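Local coordinates for protein chitinase (PDB 5XSW) that hydrolyses chitin, probably cutting within the polymer, this chain being the C-terminal part of a longer archaeal enzyme, at residues Ser254-Phe257 / Asn258-Ala262; Lys412-Pro416 / Gly417-Asp421; Thr473-Asp476 / Trp477-Ala481. One frame throughout, in Å; residues are numbered along the deposited sequence.

All three interactions are local, each within one continuous run of chain. They follow in series, so none encloses or crosses another. Interaction 1 comes first and forms the opening turns of helix 254-263, which packs on helix 288-311 and meets the second subunit. Interaction 2 makes the turn in the loop between helices 399-412 and 421-439. It is the only one of the three with no touch to the second subunit. Interaction 3 starts helix 475-482 near the C terminus and joins helix 288-311 to strands 32-41 and 75-77 of the N-terminal beta region. Interactions 1 and 3 touch where Ala262 CB lies 3.5 Å from Asp476 OD2. Interaction 2 stands apart from both.

Interaction 1: Ser254-Phe257 / Asn258-Ala262; sequences SGNF and NQIKA. With PO4 (phosphate ion), chain M; PO4 (phosphate ion), chain E.
In the first turns of helix 254-263 the Asn256 and Gln259 side chains cross obliquely and both reach one phosphate. The main chain is regular alpha helix: Gln259 N donates to Gly255 O at 2.9 Å. The two amides project from the same side of the helix with planes 85° apart. Each gives one N-H to the chain E phosphate. Asn256 ND2 reaches O1 at 3.1 Å, and Gln259 NE2 reaches O2 at 2.6 Å. The Gln259 chain is extended (chi2 -176°), which carries its amide to the ion. Asn256 OD1 is held by Ser299, so its amide is fixed at both ends.

A second phosphate, chain M, sits at the helix start; both are probably from the crystallisation liquor. Gly255 N binds its O1 at 3.0 Å, and Ser254 OG lies 2.9 Å from the same O1. A side chain at Gly255 would hit O4 of this ion. Asn256 and Gln259 of the second subunit also bind it. Phe257 packs on Val295 of helix 288-311, and its CE2 is 4.2 Å from Lys261 CD. An anion at Ser254 and Gly255 is typical of a helix N terminus, here shared between subunits.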
loop_
_atom_site.group_PDB
_atom_site.type_symbol
_atom_site.label_atom_id
_atom_site.label_comp_id
_atom_site.label_asym_id
_atom_site.label_seq_id
_atom_site.Cartn_x
_atom_site.Cartn_y
_atom_site.Cartn_z
ATOM N N SER A 254 -1.513 5.416 -4.175
ATOM C CA SER A 254 -0.188 4.889 -4.031
ATOM C C SER A 254 -0.053 3.733 -3.032
ATOM O O SER A 254 0.830 2.915 -3.233
ATOM C CB SER A 254 0.837 6.004 -3.684
ATOM O OG SER A 254 0.648 6.482 -2.387
ATOM N N GLY A 255 -0.864 3.650 -1.972
ATOM C CA GLY A 255 -0.716 2.543 -1.019
ATOM C C GLY A 255 -1.035 1.199 -1.741
ATOM O O GLY A 255 -0.276 0.229 -1.666
ATOM N N ASN A 256 -2.156 1.153 -2.444
ATOM C CA ASN A 256 -2.534 -0.062 -3.217
ATOM C C ASN A 256 -1.501 -0.401 -4.284
ATOM O O ASN A 256 -1.124 -1.568 -4.461
ATOM C CB ASN A 256 -3.912 0.137 -3.843
ATOM C CG ASN A 256 -4.384 -1.119 -4.638
ATOM O OD1 ASN A 256 -4.263 -1.133 -5.844
ATOM N ND2 ASN A 256 -4.931 -2.132 -3.956
ATOM N N PHE A 257 -0.960 0.631 -4.960
ATOM C CA PHE A 257 0.131 0.414 -5.933
ATOM C C PHE A 257 1.348 -0.188 -5.295
ATOM O O PHE A 257 1.989 -1.129 -5.830
ATOM C CB PHE A 257 0.508 1.773 -6.623
ATOM C CG PHE A 257 1.444 1.626 -7.760
ATOM C CD1 PHE A 257 0.952 1.399 -9.041
ATOM C CD2 PHE A 257 2.831 1.738 -7.569
ATOM C CE1 PHE A 257 1.832 1.263 -10.178
ATOM C CE2 PHE A 257 3.736 1.643 -8.658
ATOM C CZ PHE A 257 3.259 1.372 -9.970
ATOM N N ASN A 258 1.744 0.382 -4.157
ATOM C CA ASN A 258 2.880 -0.147 -3.406
ATOM C C ASN A 258 2.660 -1.631 -3.028
ATOM O O ASN A 258 3.550 -2.471 -3.120
ATOM C CB ASN A 258 3.076 0.709 -2.116
ATOM C CG ASN A 258 4.266 0.230 -1.244
ATOM O OD1 ASN A 258 4.180 -0.772 -0.521
ATOM N ND2 ASN A 258 5.359 0.965 -1.296
ATOM N N GLN A 259 1.458 -1.930 -2.596
ATOM C CA GLN A 259 1.158 -3.316 -2.188
ATOM C C GLN A 259 1.198 -4.313 -3.386
ATOM O O GLN A 259 1.770 -5.433 -3.302
ATOM C CB GLN A 259 -0.212 -3.309 -1.501
ATOM C CG GLN A 259 -0.790 -4.668 -1.139
ATOM C CD GLN A 259 -2.180 -4.502 -0.559
ATOM O OE1 GLN A 259 -2.420 -4.823 0.605
ATOM N NE2 GLN A 259 -3.058 -3.906 -1.328
ATOM N N ILE A 260 0.624 -3.937 -4.528
ATOM C CA ILE A 260 0.649 -4.911 -5.641
ATOM C C ILE A 260 2.014 -5.034 -6.266
ATOM O O ILE A 260 2.410 -6.126 -6.685
ATOM C CB ILE A 260 -0.409 -4.619 -6.740
ATOM C CG1 ILE A 260 -0.165 -3.303 -7.433
ATOM C CG2 ILE A 260 -1.820 -4.730 -6.140
ATOM C CD1 ILE A 260 -1.295 -2.927 -8.434
ATOM N N LYS A 261 2.814 -3.965 -6.240
ATOM C CA LYS A 261 4.232 -4.101 -6.513
ATOM C C LYS A 261 4.924 -5.116 -5.578
ATOM O O LYS A 261 5.734 -5.968 -6.022
ATOM C CB LYS A 261 4.893 -2.693 -6.381
ATOM C CG LYS A 261 6.177 -2.481 -6.961
ATOM C CD LYS A 261 6.550 -0.941 -6.825
ATOM C CE LYS A 261 8.054 -0.864 -6.857
ATOM N NZ LYS A 261 8.404 0.584 -6.737
ATOM N N ALA A 262 4.645 -5.051 -4.279
ATOM C CA ALA A 262 5.258 -6.028 -3.351
ATOM C C ALA A 262 4.803 -7.477 -3.672
ATOM O O ALA A 262 5.580 -8.424 -3.621
ATOM C CB ALA A 262 4.884 -5.693 -1.866
HETATM P P PO4 M . -1.757 6.566 0.280
HETATM O O1 PO4 M . -1.951 6.334 -1.185
HETATM O O2 PO4 M . -2.386 7.889 0.608
HETATM O O3 PO4 M . -0.309 6.718 0.664
HETATM O O4 PO4 M . -2.443 5.458 0.975
HETATM P P PO4 E . -6.304 -2.921 -0.331
HETATM O O1 PO4 E . -5.847 -1.675 -0.995
HETATM O O2 PO4 E . -5.571 -4.170 -0.738
HETATM O O3 PO4 E . -6.162 -2.672 1.147
HETATM O O4 PO4 E . -7.688 -3.317 -0.630
#

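Interaction 2: Lys412-Pro416 / Gly417-Asp421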
loop_
_atom_site.group_PDB
_atom_site.type_symbol
_atom_site.label_atom_id
_atom_site.label_comp_id
_atom_site.label_asym_id
_atom_site.label_seq_id
_atom_site.Cartn_x
_atom_site.Cartn_y
_atom_site.Cartn_z
ATOM N N LYS A 412 8.120 -1.048 -18.805
ATOM C CA LYS A 412 7.352 -0.920 -17.565
ATOM C C LYS A 412 6.988 -2.229 -16.836
ATOM O O LYS A 412 6.661 -2.186 -15.648
ATOM C CB LYS A 412 6.059 -0.153 -17.854
ATOM C CG LYS A 412 6.369 1.205 -18.593
ATOM C CD LYS A 412 7.135 2.167 -17.658
ATOM C CE LYS A 412 7.446 3.536 -18.410
ATOM N NZ LYS A 412 8.159 4.438 -17.442
ATOM N N PHE A 413 7.006 -3.354 -17.545
ATOM C CA PHE A 413 6.689 -4.636 -16.924
ATOM C C PHE A 413 7.805 -5.683 -17.049
ATOM O O PHE A 413 8.717 -5.539 -17.858
ATOM C CB PHE A 413 5.355 -5.158 -17.503
ATOM C CG PHE A 413 4.198 -4.201 -17.235
ATOM C CD1 PHE A 413 3.733 -3.998 -15.932
ATOM C CD2 PHE A 413 3.620 -3.514 -18.255
ATOM C CE1 PHE A 413 2.690 -3.127 -15.662
ATOM C CE2 PHE A 413 2.555 -2.637 -18.023
ATOM C CZ PHE A 413 2.096 -2.401 -16.730
ATOM N N PHE A 414 7.721 -6.707 -16.200
ATOM C CA PHE A 414 8.754 -7.753 -16.074
ATOM C C PHE A 414 9.986 -7.171 -15.438
ATOM O O PHE A 414 10.192 -5.948 -15.377
ATOM C CB PHE A 414 9.121 -8.410 -17.414
ATOM C CG PHE A 414 7.959 -9.044 -18.119
ATOM C CD1 PHE A 414 7.496 -10.281 -17.730
ATOM C CD2 PHE A 414 7.357 -8.409 -19.199
ATOM C CE1 PHE A 414 6.402 -10.889 -18.398
ATOM C CE2 PHE A 414 6.281 -8.980 -19.870
ATOM C CZ PHE A 414 5.796 -10.232 -19.469
ATOM N N ARG A 415 10.798 -8.083 -14.963
ATOM C CA ARG A 415 12.013 -7.820 -14.200
ATOM C C ARG A 415 13.150 -8.350 -15.073
ATOM O O ARG A 415 12.941 -9.269 -15.865
ATOM C CB ARG A 415 11.853 -8.523 -12.826
ATOM C CG ARG A 415 12.905 -8.467 -11.802
ATOM C CD ARG A 415 12.386 -9.075 -10.488
ATOM N NE ARG A 415 11.403 -8.177 -9.873
ATOM C CZ ARG A 415 11.631 -7.408 -8.819
ATOM N NH1 ARG A 415 12.815 -7.438 -8.203
ATOM N NH2 ARG A 415 10.665 -6.602 -8.384
ATOM N N PRO A 416 14.349 -7.758 -14.982
ATOM C CA PRO A 416 15.476 -8.314 -15.728
ATOM C C PRO A 416 15.687 -9.793 -15.435
ATOM O O PRO A 416 15.715 -10.174 -14.266
ATOM C CB PRO A 416 16.672 -7.497 -15.215
ATOM C CG PRO A 416 16.076 -6.209 -14.787
ATOM C CD PRO A 416 14.744 -6.575 -14.199
ATOM N N GLY A 417 15.863 -10.592 -16.477
ATOM C CA GLY A 417 16.096 -12.009 -16.300
ATOM C C GLY A 417 14.881 -12.823 -16.672
ATOM O O GLY A 417 14.940 -14.051 -16.739
ATOM N N ALA A 418 13.748 -12.160 -16.883
ATOM C CA ALA A 418 12.555 -12.915 -17.217
ATOM C C ALA A 418 12.564 -13.252 -18.688
ATOM O O ALA A 418 12.223 -14.354 -19.079
ATOM C CB ALA A 418 11.276 -12.138 -16.852
ATOM N N ILE A 419 12.880 -12.265 -19.514
ATOM C CA ILE A 419 12.922 -12.455 -20.950
ATOM C C ILE A 419 14.243 -11.826 -21.426
ATOM O O ILE A 419 14.461 -10.627 -21.222
ATOM C CB ILE A 419 11.730 -11.780 -21.665
ATOM C CG1 ILE A 419 10.388 -12.182 -21.024
ATOM C CG2 ILE A 419 11.770 -12.079 -23.191
ATOM C CD1 ILE A 419 9.161 -11.501 -21.653
ATOM N N SER A 420 15.141 -12.621 -22.014
ATOM C CA SER A 420 16.440 -12.071 -22.451
ATOM C C SER A 420 16.278 -11.167 -23.649
ATOM O O SER A 420 15.234 -11.203 -24.318
ATOM C CB SER A 420 17.417 -13.188 -22.803
ATOM O OG SER A 420 16.967 -13.878 -23.958
ATOM N N ASP A 421 17.316 -10.394 -23.966
ATOM C CA ASP A 421 17.276 -9.538 -25.161
ATOM C C ASP A 421 17.028 -10.361 -26.417
ATOM O O ASP A 421 16.249 -9.968 -27.284
ATOM C CB ASP A 421 18.563 -8.738 -25.307
ATOM C CG ASP A 421 18.699 -7.683 -24.240
ATOM O OD1 ASP A 421 18.261 -7.962 -23.109
ATOM O OD2 ASP A 421 19.208 -6.573 -24.520
HETATM O O HOH W 1 13.064 -9.556 -18.545
#
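Ile419 CD1 sits over the centre of the Phe414 ring in a loop built on a type II beta turn from Arg415 to Ala418. It is a CH-pi contact. The methyl lies 4.1 Å from the ring centroid and 6° off the ring normal. Ile419 is extended out to CD1 (chi2 178°), and this places the methyl on the ring face. Ala418 CB approaches the same ring more obliquely, 4.3 Å from Phe414 CD1.

The turn sets these side chains in place. Ala418 N donates to Arg415 O at 3.2 Å and closes it. Pro416 and Gly417 fill the two central positions. Gly417 has a positive phi of 106°, and a CB there would collide with Pro416 O, so the turn calls for glycine.

Further out, Phe414 is buried, with Trp464 edge-to-face to it and the Trp198 ring packed on it. The Arg415 side chain runs out from the turn. Its NE binds Pro265 O, and its NH2 makes a salt bridge to Asp270. The loop is thereby tied to the segment that follows helix 254-263. Ile419 packs also on Pro465.

A water bridges the turn to the residue after it. It donates to Arg415 O at 2.7 Å and accepts from Ile419 N at 2.9 Å, so Arg415 O receives both the Ala418 N-H and a water proton.

Interaction 3: Thr473-Asp476 / Trp477-Ala481; sequences TGDD and WYYHA
Tyr479 has CG anti to its own carbonyl carbon (chi1 -56°), which brings the ring back alongside Asp475. Its CD2 comes 3.0 Å from Asp475 O, and its CE2 lies 4.2 Å from Asp475 CB. The same carbonyl oxygen accepts the N-H of Tyr479 at 3.2 Å. Trp477 has the other setting, with CG anti to the backbone N (chi1 178°). Its indole runs away from the first turn, with Ala481 CB over one face near the rim. Beyond the two segments it meets Tyr263 edge-to-face and Leu306 of helix 288-311.

Gly474 is the N-cap residue. Its positive phi (98°) leaves no room for a CB beside Thr473 O. Gly474 O accepts from Tyr478 N at 3.1 Å, and Asp476 O accepts from His480 N. A water links the residue before the N-cap, Thr473, to the first turn: it donates to Thr473 O at 2.7 Å and accepts from Trp477 N at 3.0 Å. Tyr478 CD2 lies 3.9 Å above the Tyr479 ring plane, near its rim. With an alanine in place of Tyr479, Asp475 CB and the Tyr478 ring would probably lose the aromatic surface they pack on.

Asp475 OD1 is bonded to His77, and Asp476 OD1 makes a salt bridge to Lys261 of the second subunit. Two carboxylates at a helix N terminus are likely to be favoured by the helix dipole. Asp475 is bonded within its own chain and Asp476 across the subunit interface, where both lie.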
loop_
_atom_site.group_PDB
_atom_site.type_symbol
_atom_site.label_atom_id
_atom_site.label_comp_id
_atom_site.label_asym_id
_atom_site.label_seq_id
_atom_site.Cartn_x
_atom_site.Cartn_y
_atom_site.Cartn_z
ATOM N N THR A 473 3.401 -13.238 -4.286
ATOM C CA THR A 473 4.375 -13.864 -3.399
ATOM C C THR A 473 5.125 -12.817 -2.561
ATOM O O THR A 473 4.836 -11.619 -2.693
ATOM C CB THR A 473 5.377 -14.735 -4.243
ATOM O OG1 THR A 473 6.189 -15.532 -3.372
ATOM C CG2 THR A 473 6.254 -13.867 -5.144
ATOM N N GLY A 474 6.046 -13.270 -1.693
ATOM C CA GLY A 474 6.861 -12.381 -0.863
ATOM C C GLY A 474 6.327 -12.223 0.546
ATOM O O GLY A 474 5.258 -12.748 0.888
ATOM N N ASP A 475 7.034 -11.452 1.367
ATOM C CA ASP A 475 6.714 -11.407 2.802
ATOM C C ASP A 475 5.365 -10.815 3.109
ATOM O O ASP A 475 4.618 -11.351 3.931
ATOM C CB ASP A 475 7.773 -10.591 3.586
ATOM C CG ASP A 475 9.094 -11.296 3.688
ATOM O OD1 ASP A 475 9.673 -11.674 2.671
ATOM O OD2 ASP A 475 9.567 -11.494 4.803
ATOM N N ASP A 476 5.057 -9.662 2.496
ATOM C CA ASP A 476 3.769 -9.014 2.759
ATOM C C ASP A 476 2.592 -9.972 2.361
ATOM O O ASP A 476 1.635 -10.060 3.051
ATOM C CB ASP A 476 3.622 -7.700 1.951
ATOM C CG ASP A 476 4.625 -6.579 2.428
ATOM O OD1 ASP A 476 4.967 -6.641 3.605
ATOM O OD2 ASP A 476 5.049 -5.714 1.615
ATOM N N TRP A 477 2.677 -10.573 1.193
ATOM C CA TRP A 477 1.604 -11.510 0.758
ATOM C C TRP A 477 1.406 -12.628 1.793
ATOM O O TRP A 477 0.291 -12.985 2.216
ATOM C CB TRP A 477 1.962 -12.103 -0.599
ATOM C CG TRP A 477 0.933 -13.112 -1.076
ATOM C CD1 TRP A 477 1.035 -14.510 -1.052
ATOM C CD2 TRP A 477 -0.387 -12.807 -1.555
ATOM N NE1 TRP A 477 -0.160 -15.059 -1.551
ATOM C CE2 TRP A 477 -1.034 -14.039 -1.855
ATOM C CE3 TRP A 477 -1.084 -11.609 -1.788
ATOM C CZ2 TRP A 477 -2.329 -14.079 -2.399
ATOM C CZ3 TRP A 477 -2.385 -11.665 -2.347
ATOM C CH2 TRP A 477 -2.973 -12.896 -2.646
ATOM N N TYR A 478 2.517 -13.141 2.237
ATOM C CA TYR A 478 2.497 -14.248 3.188
ATOM C C TYR A 478 1.687 -13.946 4.414
ATOM O O TYR A 478 0.760 -14.694 4.752
ATOM C CB TYR A 478 3.933 -14.606 3.584
ATOM C CG TYR A 478 4.007 -15.917 4.411
ATOM C CD1 TYR A 478 3.850 -17.181 3.795
ATOM C CD2 TYR A 478 4.216 -15.874 5.766
ATOM C CE1 TYR A 478 3.885 -18.371 4.567
ATOM C CE2 TYR A 478 4.291 -17.069 6.552
ATOM C CZ TYR A 478 4.127 -18.294 5.940
ATOM O OH TYR A 478 4.188 -19.431 6.731
ATOM N N TYR A 479 2.019 -12.860 5.121
ATOM C CA TYR A 479 1.272 -12.582 6.347
ATOM C C TYR A 479 -0.138 -12.149 6.056
ATOM O O TYR A 479 -1.070 -12.477 6.780
ATOM C CB TYR A 479 1.983 -11.499 7.195
ATOM C CG TYR A 479 3.391 -11.888 7.506
ATOM C CD1 TYR A 479 3.681 -12.944 8.385
ATOM C CD2 TYR A 479 4.432 -11.244 6.888
ATOM C CE1 TYR A 479 5.026 -13.322 8.626
ATOM C CE2 TYR A 479 5.728 -11.603 7.109
ATOM C CZ TYR A 479 6.020 -12.637 7.997
ATOM O OH TYR A 479 7.373 -12.941 8.185
ATOM N N HIS A 480 -0.323 -11.414 4.976
ATOM C CA HIS A 480 -1.669 -10.947 4.710
ATOM C C HIS A 480 -2.623 -12.111 4.329
ATOM O O HIS A 480 -3.707 -12.265 4.876
ATOM C CB HIS A 480 -1.665 -9.937 3.556
ATOM C CG HIS A 480 -2.966 -9.228 3.408
ATOM N ND1 HIS A 480 -3.417 -8.731 2.206
ATOM C CD2 HIS A 480 -3.883 -8.871 4.335
ATOM C CE1 HIS A 480 -4.580 -8.129 2.391
ATOM N NE2 HIS A 480 -4.903 -8.235 3.674
ATOM N N ALA A 481 -2.201 -12.931 3.382
ATOM C CA ALA A 481 -3.059 -14.037 2.918
ATOM C C ALA A 481 -3.211 -15.115 4.002
ATOM O O ALA A 481 -4.291 -15.687 4.127
ATOM C CB ALA A 481 -2.493 -14.639 1.596
HETATM O O HOH W 2 4.708 -9.670 -0.792
#